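Local coordinates for protein peptidoglycan glycosyltransferase (Eggerthella lenta, PDB 4MNR) that is a penicillin-binding protein of the bacterial cell-wall machinery, with a domain of the fold shared with serine beta-lactamases, at residues L143-A148 with R175-L180; G130-M135 with V427-E432; L274-S279 with Q318-E323; G184-I189 with W413-A418; T110-S115 with T139-A144. All blocks are in the same frame, centred on the assembly; numbering follows the deposited sequence. Where two conformers were deposited one is given.

Interaction 1: L143-A148 with R175-L180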
# COMPACT_ATOMS: atom_id res chain seq x y z
N LEU A 143 1.66 9.25 -6.42
CA LEU A 143 1.45 9.46 -7.85
C LEU A 143 0.15 8.83 -8.35
O LEU A 143 -0.39 9.25 -9.37
CB LEU A 143 2.64 8.90 -8.65
CG LEU A 143 4.04 9.36 -8.20
CD1 LEU A 143 5.12 8.73 -9.07
CD2 LEU A 143 4.19 10.88 -8.24
N ALA A 144 -0.31 7.79 -7.65
CA ALA A 144 -1.61 7.17 -7.93
C ALA A 144 -2.14 6.51 -6.66
O ALA A 144 -1.39 6.00 -5.85
CB ALA A 144 -1.50 6.10 -9.06
N MSE A 145 -3.46 6.55 -6.49
CA MSE A 145 -4.10 5.92 -5.35
C MSE A 145 -5.49 5.53 -5.83
O MSE A 145 -6.33 6.39 -6.07
CB MSE A 145 -4.15 6.88 -4.15
CG MSE A 145 -4.83 6.30 -2.93
SE MSE A 145 -4.55 7.44 -1.36
CE MSE A 145 -2.99 6.53 -0.67
N ALA A 146 -5.70 4.23 -6.03
CA ALA A 146 -6.94 3.70 -6.61
C ALA A 146 -7.57 2.60 -5.77
O ALA A 146 -6.87 1.76 -5.20
CB ALA A 146 -6.70 3.16 -8.01
N SER A 147 -8.89 2.60 -5.70
CA SER A 147 -9.64 1.52 -5.06
C SER A 147 -10.66 0.99 -6.06
O SER A 147 -11.12 1.73 -6.93
CB SER A 147 -10.36 2.03 -3.81
OG SER A 147 -9.46 2.65 -2.92
N ALA A 148 -11.00 -0.29 -5.93
CA ALA A 148 -12.01 -0.91 -6.77
C ALA A 148 -12.84 -1.85 -5.90
O ALA A 148 -12.30 -2.51 -5.03
CB ALA A 148 -11.35 -1.69 -7.91
N ARG A 175 -10.22 1.47 -0.22
CA ARG A 175 -9.38 0.31 0.01
C ARG A 175 -7.90 0.61 0.01
O ARG A 175 -7.11 -0.19 0.52
CB ARG A 175 -9.67 -0.77 -1.02
CG ARG A 175 -11.02 -1.48 -0.79
CD ARG A 175 -11.29 -2.50 -1.89
NE ARG A 175 -12.31 -3.45 -1.47
CZ ARG A 175 -13.62 -3.22 -1.52
NH1 ARG A 175 -14.09 -2.08 -2.00
NH2 ARG A 175 -14.46 -4.15 -1.08
N ALA A 176 -7.51 1.73 -0.58
CA ALA A 176 -6.08 2.05 -0.71
C ALA A 176 -5.45 2.61 0.55
O ALA A 176 -4.28 2.33 0.85
CB ALA A 176 -5.86 3.02 -1.89
N ALA A 177 -6.20 3.44 1.26
CA ALA A 177 -5.71 4.06 2.49
C ALA A 177 -6.51 3.61 3.69
O ALA A 177 -6.00 3.58 4.80
CB ALA A 177 -5.77 5.57 2.37
N GLY A 178 -7.78 3.26 3.46
CA GLY A 178 -8.75 3.15 4.54
C GLY A 178 -9.08 1.78 5.10
O GLY A 178 -9.92 1.67 6.00
N SER A 179 -8.40 0.75 4.59
CA SER A 179 -8.73 -0.64 4.90
C SER A 179 -7.50 -1.46 5.32
O SER A 179 -6.46 -1.39 4.68
CB SER A 179 -9.36 -1.30 3.67
OG SER A 179 -10.59 -0.68 3.35
N LEU A 180 -7.63 -2.27 6.38
CA LEU A 180 -6.55 -3.18 6.77
C LEU A 180 -6.64 -4.52 6.06
O LEU A 180 -7.71 -5.12 5.99
CB LEU A 180 -6.55 -3.44 8.28
CG LEU A 180 -6.17 -2.25 9.16
CD1 LEU A 180 -6.29 -2.66 10.63
CD2 LEU A 180 -4.77 -1.78 8.83
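Met145 (a selenomethionine) sets CG anti to its backbone N, chi1 179°, and Ser147 sets OG beside its own, chi1 -55°; both groups thereby meet the chain at Arg175-Ala177. This is a loop-on-sheet contact in the penicillin-binding fold: strand 142-148 is an outermost strand of the five-stranded antiparallel sheet, and the irregular chain 175-180 lies over one of its faces. In the Ser147 conformer described here, OG accepts from Ala176 N at 3.2 Å, and a weak bond from Arg175 N reaches the same oxygen at 3.0 Å, so a small hydroxyl suits the place by taking up two successive amides. Two residues earlier, Met145 CG packs against Ala176 CB at 3.6 Å, and the bend at chi3 accompanies a lighter touch of CE on Ala177 CB at 4.2 Å. Alanines fit here because a single methyl lets the loop come close to the strand. Arg175 extends past Ala148, and its guanidinium bonds Ser170 OG and forms a salt bridge with Glu432, so the charged end is paired within a buried setting. On its way there, Arg175 CD passes 3.3 Å from Ala148 O.

Interaction 2: G130-M135 with V427-E432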
# COMPACT_ATOMS: atom_id res chain seq x y z
N GLY A 130 -10.01 -4.43 -4.83
CA GLY A 130 -8.65 -4.25 -4.34
C GLY A 130 -8.19 -2.81 -4.37
O GLY A 130 -9.01 -1.89 -4.40
N ALA A 131 -6.87 -2.61 -4.39
CA ALA A 131 -6.34 -1.27 -4.32
C ALA A 131 -4.93 -1.20 -4.84
O ALA A 131 -4.21 -2.21 -4.84
CB ALA A 131 -6.38 -0.75 -2.88
N CYS A 132 -4.53 -0.01 -5.26
CA CYS A 132 -3.18 0.20 -5.77
C CYS A 132 -2.67 1.57 -5.36
O CYS A 132 -3.40 2.56 -5.48
CB CYS A 132 -3.21 0.07 -7.29
SG CYS A 132 -1.59 0.35 -8.07
N VAL A 133 -1.43 1.63 -4.86
CA VAL A 133 -0.80 2.89 -4.51
C VAL A 133 0.55 2.97 -5.23
O VAL A 133 1.30 2.00 -5.23
CB VAL A 133 -0.58 3.01 -2.98
CG1 VAL A 133 0.27 4.25 -2.65
CG2 VAL A 133 -1.91 3.04 -2.24
N VAL A 134 0.84 4.11 -5.86
CA VAL A 134 2.12 4.33 -6.52
C VAL A 134 2.71 5.56 -5.85
O VAL A 134 2.04 6.57 -5.71
CB VAL A 134 1.95 4.62 -8.02
CG1 VAL A 134 3.29 4.85 -8.67
CG2 VAL A 134 1.24 3.47 -8.73
N MSE A 135 3.98 5.45 -5.46
CA MSE A 135 4.65 6.53 -4.73
C MSE A 135 5.99 6.86 -5.36
O MSE A 135 6.61 6.02 -6.03
CB MSE A 135 4.90 6.11 -3.28
CG MSE A 135 3.66 5.68 -2.53
SE MSE A 135 3.94 5.60 -0.61
CE MSE A 135 3.84 7.50 -0.29
N VAL A 427 5.43 0.63 -6.40
CA VAL A 427 4.01 0.29 -6.54
C VAL A 427 3.61 -0.82 -5.55
O VAL A 427 4.34 -1.80 -5.40
CB VAL A 427 3.66 -0.18 -7.97
CG1 VAL A 427 2.17 -0.49 -8.08
CG2 VAL A 427 4.04 0.87 -9.00
N ALA A 428 2.47 -0.66 -4.89
CA ALA A 428 1.89 -1.70 -4.03
C ALA A 428 0.48 -1.95 -4.55
O ALA A 428 -0.27 -1.01 -4.79
CB ALA A 428 1.83 -1.26 -2.57
N ILE A 429 0.14 -3.22 -4.75
CA ILE A 429 -1.18 -3.54 -5.28
C ILE A 429 -1.69 -4.79 -4.59
O ILE A 429 -0.91 -5.72 -4.32
CB ILE A 429 -1.15 -3.73 -6.82
CG1 ILE A 429 -2.54 -4.03 -7.37
CG2 ILE A 429 -0.19 -4.82 -7.22
CD1 ILE A 429 -2.61 -3.87 -8.91
N VAL A 430 -2.97 -4.80 -4.25
CA VAL A 430 -3.61 -6.02 -3.77
C VAL A 430 -4.84 -6.28 -4.62
O VAL A 430 -5.64 -5.37 -4.90
CB VAL A 430 -3.99 -5.98 -2.26
CG1 VAL A 430 -4.94 -4.82 -1.98
CG2 VAL A 430 -4.60 -7.34 -1.85
N ILE A 431 -4.98 -7.51 -5.09
CA ILE A 431 -6.18 -7.94 -5.79
C ILE A 431 -6.89 -8.97 -4.91
O ILE A 431 -6.39 -10.08 -4.72
CB ILE A 431 -5.84 -8.63 -7.13
CG1 ILE A 431 -5.00 -7.72 -8.02
CG2 ILE A 431 -7.13 -9.06 -7.84
CD1 ILE A 431 -5.71 -6.49 -8.47
N GLU A 432 -8.05 -8.63 -4.38
CA GLU A 432 -8.77 -9.57 -3.52
C GLU A 432 -9.28 -10.79 -4.29
O GLU A 432 -9.78 -10.68 -5.41
CB GLU A 432 -9.94 -8.89 -2.80
CG GLU A 432 -9.52 -7.75 -1.88
CD GLU A 432 -10.69 -7.04 -1.25
OE1 GLU A 432 -11.69 -7.71 -0.89
OE2 GLU A 432 -10.63 -5.80 -1.13
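Val427, Gly130 and Ala131 bury the most surface where strands 130-135 and 427-431 run antiparallel, at 178° and 4.8 Å between their axes. In the conformer described, Val427 lies alongside Val134, the two side chains pointing the same way, with CG2 of Val427 3.8 Å from CG2 of Val134. Its other methyl, CG1, set anti to the backbone N, reaches Cys132 SG at 3.9 Å. A branched side chain suits this place, since one methyl serves each of two neighbours on the partner strand. Gly130 stands opposite Ile431 in a non-hydrogen-bonded pair, and its CA makes a CA-H...O contact with Val430 O at 3.3 Å. Its backbone angles, phi 158° and psi -158°, call for glycine, because a beta carbon would be jammed against the preceding carbonyl oxygen. Ala131 forms a hydrogen-bonded pair with Val430: Ala131 N donates to Val430 O at 3.1 Å, and Val430 N returns a straighter bond to Ala131 O at 2.9 Å. Val133 and Ala428 repeat this reciprocal pairing, so the register is fixed by four backbone bonds. Both strands are interior to the sheet, with strand 142-148 beside the first and strand 409-418 beside the second. Helix 438-453 packs on the face carrying Val134, Val427 and Ile429, while helix 321-332 packs on that of Ala131, Ala428 and Val430.

Interaction 3: L274-S279 with Q318-E323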
# COMPACT_ATOMS: atom_id res chain seq x y z
N LEU A 274 -6.54 11.56 4.30
CA LEU A 274 -7.65 10.62 4.23
C LEU A 274 -7.56 9.68 5.43
O LEU A 274 -6.47 9.41 5.92
CB LEU A 274 -7.58 9.81 2.94
CG LEU A 274 -7.35 10.62 1.66
CD1 LEU A 274 -7.33 9.69 0.47
CD2 LEU A 274 -8.40 11.72 1.50
N TYR A 275 -8.70 9.19 5.89
CA TYR A 275 -8.72 8.24 6.99
C TYR A 275 -7.84 7.06 6.66
O TYR A 275 -7.99 6.43 5.61
CB TYR A 275 -10.13 7.74 7.24
CG TYR A 275 -10.15 6.58 8.20
CD1 TYR A 275 -9.88 6.79 9.55
CD2 TYR A 275 -10.39 5.29 7.77
CE1 TYR A 275 -9.87 5.73 10.44
CE2 TYR A 275 -10.39 4.22 8.66
CZ TYR A 275 -10.13 4.45 9.99
OH TYR A 275 -10.13 3.41 10.89
N THR A 276 -6.91 6.76 7.57
CA THR A 276 -6.03 5.61 7.40
C THR A 276 -5.89 4.92 8.75
O THR A 276 -5.37 5.51 9.70
CB THR A 276 -4.63 6.05 6.91
OG1 THR A 276 -4.74 6.87 5.74
CG2 THR A 276 -3.78 4.83 6.57
N PRO A 277 -6.39 3.68 8.85
CA PRO A 277 -6.27 2.99 10.14
C PRO A 277 -4.81 2.64 10.42
O PRO A 277 -4.03 2.39 9.50
CB PRO A 277 -7.09 1.71 9.93
CG PRO A 277 -7.03 1.47 8.44
CD PRO A 277 -7.01 2.85 7.81
N GLU A 278 -4.44 2.64 11.69
CA GLU A 278 -3.12 2.21 12.12
C GLU A 278 -2.89 0.77 11.66
O GLU A 278 -3.76 -0.09 11.85
CB GLU A 278 -3.10 2.28 13.64
CG GLU A 278 -1.75 2.12 14.29
CD GLU A 278 -1.85 2.21 15.80
OE1 GLU A 278 -2.95 2.54 16.32
OE2 GLU A 278 -0.85 1.95 16.49
N SER A 279 -1.72 0.50 11.06
CA SER A 279 -1.35 -0.88 10.75
C SER A 279 -0.91 -1.54 12.05
O SER A 279 -0.38 -0.88 12.94
CB SER A 279 -0.24 -0.93 9.70
OG SER A 279 -0.71 -0.45 8.45
N GLN A 318 -1.34 -6.63 10.13
CA GLN A 318 -2.44 -6.16 9.30
C GLN A 318 -2.01 -4.79 8.82
O GLN A 318 -1.58 -3.95 9.61
CB GLN A 318 -3.72 -6.00 10.11
CG GLN A 318 -4.15 -7.27 10.81
CD GLN A 318 -5.44 -7.08 11.57
OE1 GLN A 318 -5.49 -7.24 12.79
NE2 GLN A 318 -6.50 -6.72 10.86
N ALA A 319 -2.14 -4.55 7.52
CA ALA A 319 -1.59 -3.32 6.98
C ALA A 319 -2.52 -2.71 5.96
O ALA A 319 -3.28 -3.41 5.29
CB ALA A 319 -0.24 -3.61 6.32
N THR A 320 -2.42 -1.39 5.81
CA THR A 320 -3.06 -0.75 4.66
C THR A 320 -2.20 -0.91 3.42
O THR A 320 -1.01 -1.21 3.52
CB THR A 320 -3.28 0.74 4.92
OG1 THR A 320 -2.02 1.38 5.21
CG2 THR A 320 -4.21 0.94 6.08
N VAL A 321 -2.78 -0.69 2.24
CA VAL A 321 -1.98 -0.75 1.02
C VAL A 321 -0.95 0.38 1.03
O VAL A 321 0.19 0.22 0.60
CB VAL A 321 -2.88 -0.69 -0.23
CG1 VAL A 321 -2.04 -0.77 -1.51
CG2 VAL A 321 -3.89 -1.84 -0.16
N LEU A 322 -1.35 1.53 1.59
CA LEU A 322 -0.43 2.65 1.77
C LEU A 322 0.78 2.25 2.61
O LEU A 322 1.92 2.56 2.25
CB LEU A 322 -1.16 3.83 2.41
CG LEU A 322 -0.31 5.05 2.76
CD1 LEU A 322 0.39 5.62 1.51
CD2 LEU A 322 -1.15 6.12 3.44
N GLU A 323 0.53 1.53 3.71
CA GLU A 323 1.63 1.06 4.56
C GLU A 323 2.56 0.13 3.78
O GLU A 323 3.78 0.24 3.89
CB GLU A 323 1.10 0.34 5.80
CG GLU A 323 2.17 -0.46 6.56
CD GLU A 323 3.27 0.42 7.18
OE1 GLU A 323 2.99 1.56 7.60
OE2 GLU A 323 4.43 -0.05 7.24
O HOH W 1 -1.65 2.07 8.06
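Ser279 OG takes a hydrogen bond from Thr320 N at 3.3 Å and also bonds water 1 at 2.7 Å. That water donates to Pro277 O and bonds Thr320 OG1 at 3.0 Å, so one molecule ties two residues of the loop to the N-cap residue of the helix. With OG beside its own backbone N, chi1 -67°, Ser279 brings the hydroxyl close to Glu323 as well, where CB lies 3.3 Å from OG. A small polar residue suits this spot, since it serves an amide and a water among close carbon neighbours. Thr320 is the N-cap of helix 321-332: its OG1 accepts from Glu323 N at 3.0 Å, using the same atom that holds the water. The contact thus sets the loop 274-279 against the N-terminus of a helix that packs on the central sheet of the domain, where Val321 reaches Ala131 and Val430. The other branch of Thr320, CG2, packs against carbon atoms of Pro277 and Thr276. Pro277 CG approaches it at 3.7 Å, the two side chains crossing obliquely, and Thr276 CG2 meets it at 3.9 Å at about a right angle. Thr276 turns its hydroxyl elsewhere, bonding Leu274 O from above the carbonyl plane. Glu323 OE1 is buried with no polar partner in the model, which would probably be unfavourable for a charged carboxylate and may raise its pKa.

Interaction 4: G184-I189 with W413-A418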
# COMPACT_ATOMS: atom_id res chain seq x y z
N GLY A 184 0.26 -11.06 3.89
CA GLY A 184 0.86 -12.30 3.45
C GLY A 184 2.34 -12.14 3.18
O GLY A 184 3.04 -11.33 3.82
N SER A 185 2.83 -12.88 2.20
CA SER A 185 4.27 -12.98 1.99
C SER A 185 4.96 -11.67 1.55
O SER A 185 6.18 -11.60 1.53
CB SER A 185 4.57 -14.15 1.04
OG SER A 185 3.63 -14.19 -0.02
N THR A 186 4.18 -10.63 1.25
CA THR A 186 4.76 -9.31 1.00
C THR A 186 5.49 -8.77 2.23
O THR A 186 6.49 -8.06 2.14
CB THR A 186 3.69 -8.30 0.57
OG1 THR A 186 2.40 -8.93 0.62
CG2 THR A 186 3.93 -7.90 -0.85
N PHE A 187 4.99 -9.14 3.40
CA PHE A 187 5.58 -8.73 4.68
C PHE A 187 6.97 -9.33 4.89
O PHE A 187 7.72 -8.88 5.76
CB PHE A 187 4.64 -9.15 5.82
CG PHE A 187 5.07 -8.71 7.18
CD1 PHE A 187 4.82 -7.41 7.64
CD2 PHE A 187 5.67 -9.61 8.05
CE1 PHE A 187 5.21 -7.01 8.90
CE2 PHE A 187 6.07 -9.21 9.32
CZ PHE A 187 5.83 -7.91 9.75
N LYS A 188 7.32 -10.36 4.13
CA LYS A 188 8.65 -10.94 4.25
C LYS A 188 9.74 -9.89 3.97
O LYS A 188 10.87 -10.05 4.42
CB LYS A 188 8.81 -12.17 3.35
CG LYS A 188 7.98 -13.35 3.81
CD LYS A 188 8.01 -14.51 2.83
CE LYS A 188 7.08 -15.64 3.33
NZ LYS A 188 6.86 -16.64 2.27
N ILE A 189 9.39 -8.81 3.28
CA ILE A 189 10.35 -7.71 3.12
C ILE A 189 10.76 -7.19 4.50
O ILE A 189 11.95 -6.97 4.77
CB ILE A 189 9.73 -6.54 2.33
CG1 ILE A 189 9.41 -6.95 0.89
CG2 ILE A 189 10.68 -5.34 2.35
CD1 ILE A 189 8.65 -5.88 0.13
N TRP A 413 -0.88 -10.08 -4.00
CA TRP A 413 -0.16 -8.84 -3.75
C TRP A 413 1.11 -8.71 -4.58
O TRP A 413 1.74 -9.71 -4.95
CB TRP A 413 0.36 -8.82 -2.31
CG TRP A 413 -0.60 -8.52 -1.23
CD1 TRP A 413 -1.39 -9.39 -0.56
CD2 TRP A 413 -0.81 -7.23 -0.63
NE1 TRP A 413 -2.11 -8.73 0.41
CE2 TRP A 413 -1.77 -7.41 0.39
CE3 TRP A 413 -0.29 -5.96 -0.86
CZ2 TRP A 413 -2.22 -6.35 1.18
CZ3 TRP A 413 -0.74 -4.91 -0.09
CH2 TRP A 413 -1.70 -5.11 0.92
N PHE A 414 1.53 -7.47 -4.82
CA PHE A 414 2.91 -7.21 -5.23
C PHE A 414 3.34 -5.87 -4.68
O PHE A 414 2.57 -4.92 -4.71
CB PHE A 414 3.03 -7.17 -6.74
CG PHE A 414 4.44 -6.98 -7.23
CD1 PHE A 414 5.32 -8.04 -7.26
CD2 PHE A 414 4.87 -5.74 -7.68
CE1 PHE A 414 6.63 -7.88 -7.73
CE2 PHE A 414 6.17 -5.57 -8.16
CZ PHE A 414 7.04 -6.63 -8.18
N VAL A 415 4.56 -5.80 -4.16
CA VAL A 415 5.19 -4.52 -3.81
C VAL A 415 6.51 -4.50 -4.56
O VAL A 415 7.30 -5.43 -4.45
CB VAL A 415 5.44 -4.39 -2.30
CG1 VAL A 415 6.20 -3.11 -2.00
CG2 VAL A 415 4.13 -4.42 -1.54
N GLY A 416 6.75 -3.47 -5.36
CA GLY A 416 7.97 -3.44 -6.13
C GLY A 416 8.41 -2.05 -6.50
O GLY A 416 7.74 -1.07 -6.17
N MSE A 417 9.53 -1.96 -7.20
CA MSE A 417 10.18 -0.68 -7.42
C MSE A 417 11.03 -0.77 -8.67
O MSE A 417 11.50 -1.86 -9.04
CB MSE A 417 11.08 -0.34 -6.24
CG MSE A 417 12.16 -1.37 -6.01
SE MSE A 417 12.91 -1.39 -4.21
CE MSE A 417 11.33 -2.08 -3.31
N ALA A 418 11.21 0.36 -9.33
CA ALA A 418 12.00 0.43 -10.56
C ALA A 418 12.53 1.84 -10.78
O ALA A 418 11.91 2.80 -10.34
CB ALA A 418 11.14 0.01 -11.76
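Thr186 supplies the close part of this contact, resting its hydroxyl on Trp413 and its methyl on Val415. OG1 sits over one face of the indole, displaced toward the rim, 3.5 Å from Trp413 CG; CG2 comes to 3.6 Å from Val415 CG2. The threonine thus crosses the side chains of Trp413 and Val415, alternate residues pointing toward it, at about a right angle. Its chi1 of 4° nearly eclipses OG1 with the backbone N, which is probably strained. The looser part is at Ile189, whose CD1 merely approaches Val415 CG1 at 4.3 Å; even here the setting is buried, and helix 321-332 packs on the isoleucine through Val327 and Ile331. Residues 185-188 spell the Ser-x-x-Lys signature of the penicillin-binding and beta-lactamase families, on the 3-10 turn leading into the helix, Thr186 being its second residue. Ser185 and Lys188 find their polar partners outside this contact: the lysine amine bonds Ser240 and Asn242, and in the conformer described Ser185 OG accepts from Thr403 N of strand 398-406. Gly184 enters the turn with a positive phi, 54°, which suits a residue lacking a side chain. Since the segments meet by van der Waals packing without hydrogen bonds, shape rather than polar pairing fixes this side of the signature turn against the sheet.

Interaction 5: T110-S115 with T139-A144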
# COMPACT_ATOMS: atom_id res chain seq x y z
N THR A 110 -3.99 21.52 -5.54
CA THR A 110 -3.31 20.67 -6.52
C THR A 110 -2.76 19.42 -5.86
O THR A 110 -1.97 19.51 -4.92
CB THR A 110 -2.15 21.43 -7.22
OG1 THR A 110 -2.68 22.57 -7.91
CG2 THR A 110 -1.45 20.53 -8.23
N LEU A 111 -3.18 18.26 -6.35
CA LEU A 111 -2.75 16.99 -5.80
C LEU A 111 -1.43 16.55 -6.43
O LEU A 111 -1.00 17.11 -7.44
CB LEU A 111 -3.80 15.90 -6.05
CG LEU A 111 -5.20 16.19 -5.52
CD1 LEU A 111 -6.11 14.99 -5.78
CD2 LEU A 111 -5.16 16.54 -4.03
N THR A 112 -0.82 15.54 -5.81
CA THR A 112 0.41 14.94 -6.34
C THR A 112 0.14 13.93 -7.46
O THR A 112 1.07 13.51 -8.15
CB THR A 112 1.17 14.19 -5.23
OG1 THR A 112 0.25 13.35 -4.52
CG2 THR A 112 1.79 15.19 -4.23
N LEU A 113 -1.12 13.54 -7.63
CA LEU A 113 -1.47 12.47 -8.57
C LEU A 113 -1.11 12.82 -10.01
O LEU A 113 -1.27 13.98 -10.43
CB LEU A 113 -2.97 12.19 -8.53
CG LEU A 113 -3.58 11.82 -7.18
CD1 LEU A 113 -5.08 11.58 -7.38
CD2 LEU A 113 -2.90 10.60 -6.57
N ASN A 114 -0.63 11.83 -10.76
CA ASN A 114 -0.49 11.98 -12.20
C ASN A 114 -1.67 11.26 -12.87
O ASN A 114 -1.95 10.11 -12.55
CB ASN A 114 0.83 11.39 -12.69
CG ASN A 114 0.93 11.38 -14.22
OD1 ASN A 114 0.52 10.41 -14.87
ND2 ASN A 114 1.43 12.47 -14.80
N SER A 115 -2.38 11.94 -13.77
CA SER A 115 -3.59 11.34 -14.31
C SER A 115 -3.36 10.05 -15.09
O SER A 115 -4.21 9.16 -15.05
CB SER A 115 -4.38 12.36 -15.15
OG SER A 115 -3.67 12.69 -16.33
N THR A 139 10.42 11.30 -2.26
CA THR A 139 9.69 12.42 -1.67
C THR A 139 8.53 12.03 -0.78
O THR A 139 8.14 12.82 0.09
CB THR A 139 9.06 13.34 -2.72
OG1 THR A 139 8.14 12.58 -3.51
CG2 THR A 139 10.11 13.97 -3.62
N GLY A 140 7.97 10.84 -1.00
CA GLY A 140 6.73 10.44 -0.36
C GLY A 140 5.49 10.86 -1.14
O GLY A 140 4.36 10.63 -0.70
N ALA A 141 5.68 11.51 -2.29
CA ALA A 141 4.52 11.94 -3.08
C ALA A 141 3.75 10.75 -3.62
O ALA A 141 4.33 9.80 -4.14
CB ALA A 141 4.95 12.85 -4.23
N ILE A 142 2.43 10.83 -3.52
CA ILE A 142 1.55 9.80 -4.05
C ILE A 142 1.18 10.09 -5.51
O ILE A 142 0.48 11.07 -5.80
CB ILE A 142 0.31 9.64 -3.18
CG1 ILE A 142 0.74 9.12 -1.80
CG2 ILE A 142 -0.66 8.66 -3.81
CD1 ILE A 142 -0.32 9.06 -0.86
N LEU A 143 1.66 9.25 -6.42
CA LEU A 143 1.45 9.46 -7.85
C LEU A 143 0.15 8.83 -8.35
O LEU A 143 -0.39 9.25 -9.37
CB LEU A 143 2.64 8.90 -8.65
CG LEU A 143 4.04 9.36 -8.20
CD1 LEU A 143 5.12 8.73 -9.07
CD2 LEU A 143 4.19 10.88 -8.24
N ALA A 144 -0.31 7.79 -7.65
CA ALA A 144 -1.61 7.17 -7.93
C ALA A 144 -2.14 6.51 -6.66
O ALA A 144 -1.39 6.00 -5.85
CB ALA A 144 -1.50 6.10 -9.06
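Asn114 N donates to Leu143 O at 2.9 Å, where the chain leaving strand 108-111 comes within 4.3 Å, CA to CA, between Leu113 and Leu143. The partner chain turns a corner at Leu143, which with Ala144 faces Val134 in a classic beta bulge. Thr112 makes the other polar bond: its OG1, held between the backbone N and the carbonyl carbon at chi1 49°, donates to Ile142 O at 2.6 Å, tilted 21° from the carbonyl plane. Tyr341 O and Leu342 O offer weak alternative acceptors for the same proton, so the hydroxyl lies among several carbonyl oxygens. The methyl of the threonine serves a different surface, with CG2 3.9 Å from Ala141 CB, and a beta-branched polar residue suits a place needing both. Leu113 CD2 packs 4.0 Å from Ile142 CG2 and 3.9 Å from Ala144 CA, beside the Ile142 carbonyl. Asn114 sends its side chain on to cap helix 115-125, its OD1 accepting from Ile117 N, which is a usual role for asparagine at an N-cap. Before the corner, Thr139 OG1 accepts from Ala141 N at 2.9 Å in an ST turn, with Gly140 at positive phi between them. Successive carbonyls of Ile142 and Leu143 thus each receive a donor from the segment 110-115. The corner is pinned by polar bonds on its backbone and by leucine packing beside them, which joins the six-stranded mixed sheet to an outermost strand of the five-stranded one.

Overall arrangement
Interactions 1, 2, 4 and 5 all reach the five-stranded antiparallel sheet of the penicillin-binding domain, ordered 142-148, 130-135, 425-431, 409-418, 398-406. Interaction 2 lies at its middle, about 7 Å from interaction 1 and 10 Å from interaction 4, centre to centre. Interaction 5 shares Leu143 and Ala144 with interaction 1 and also brings in strand 108-111 of the separate mixed sheet. Interaction 3 sits over the sheet: Val321 touches both strands of interaction 2, and Ala176 O probably bonds Leu322 N. Along the chain interaction 2 spans the longest interval, enclosing 1, 3 and 4, so residues nearly 300 apart meet in one compact core. Interactions 4 and 5 are the farthest apart, about 21 Å between centres.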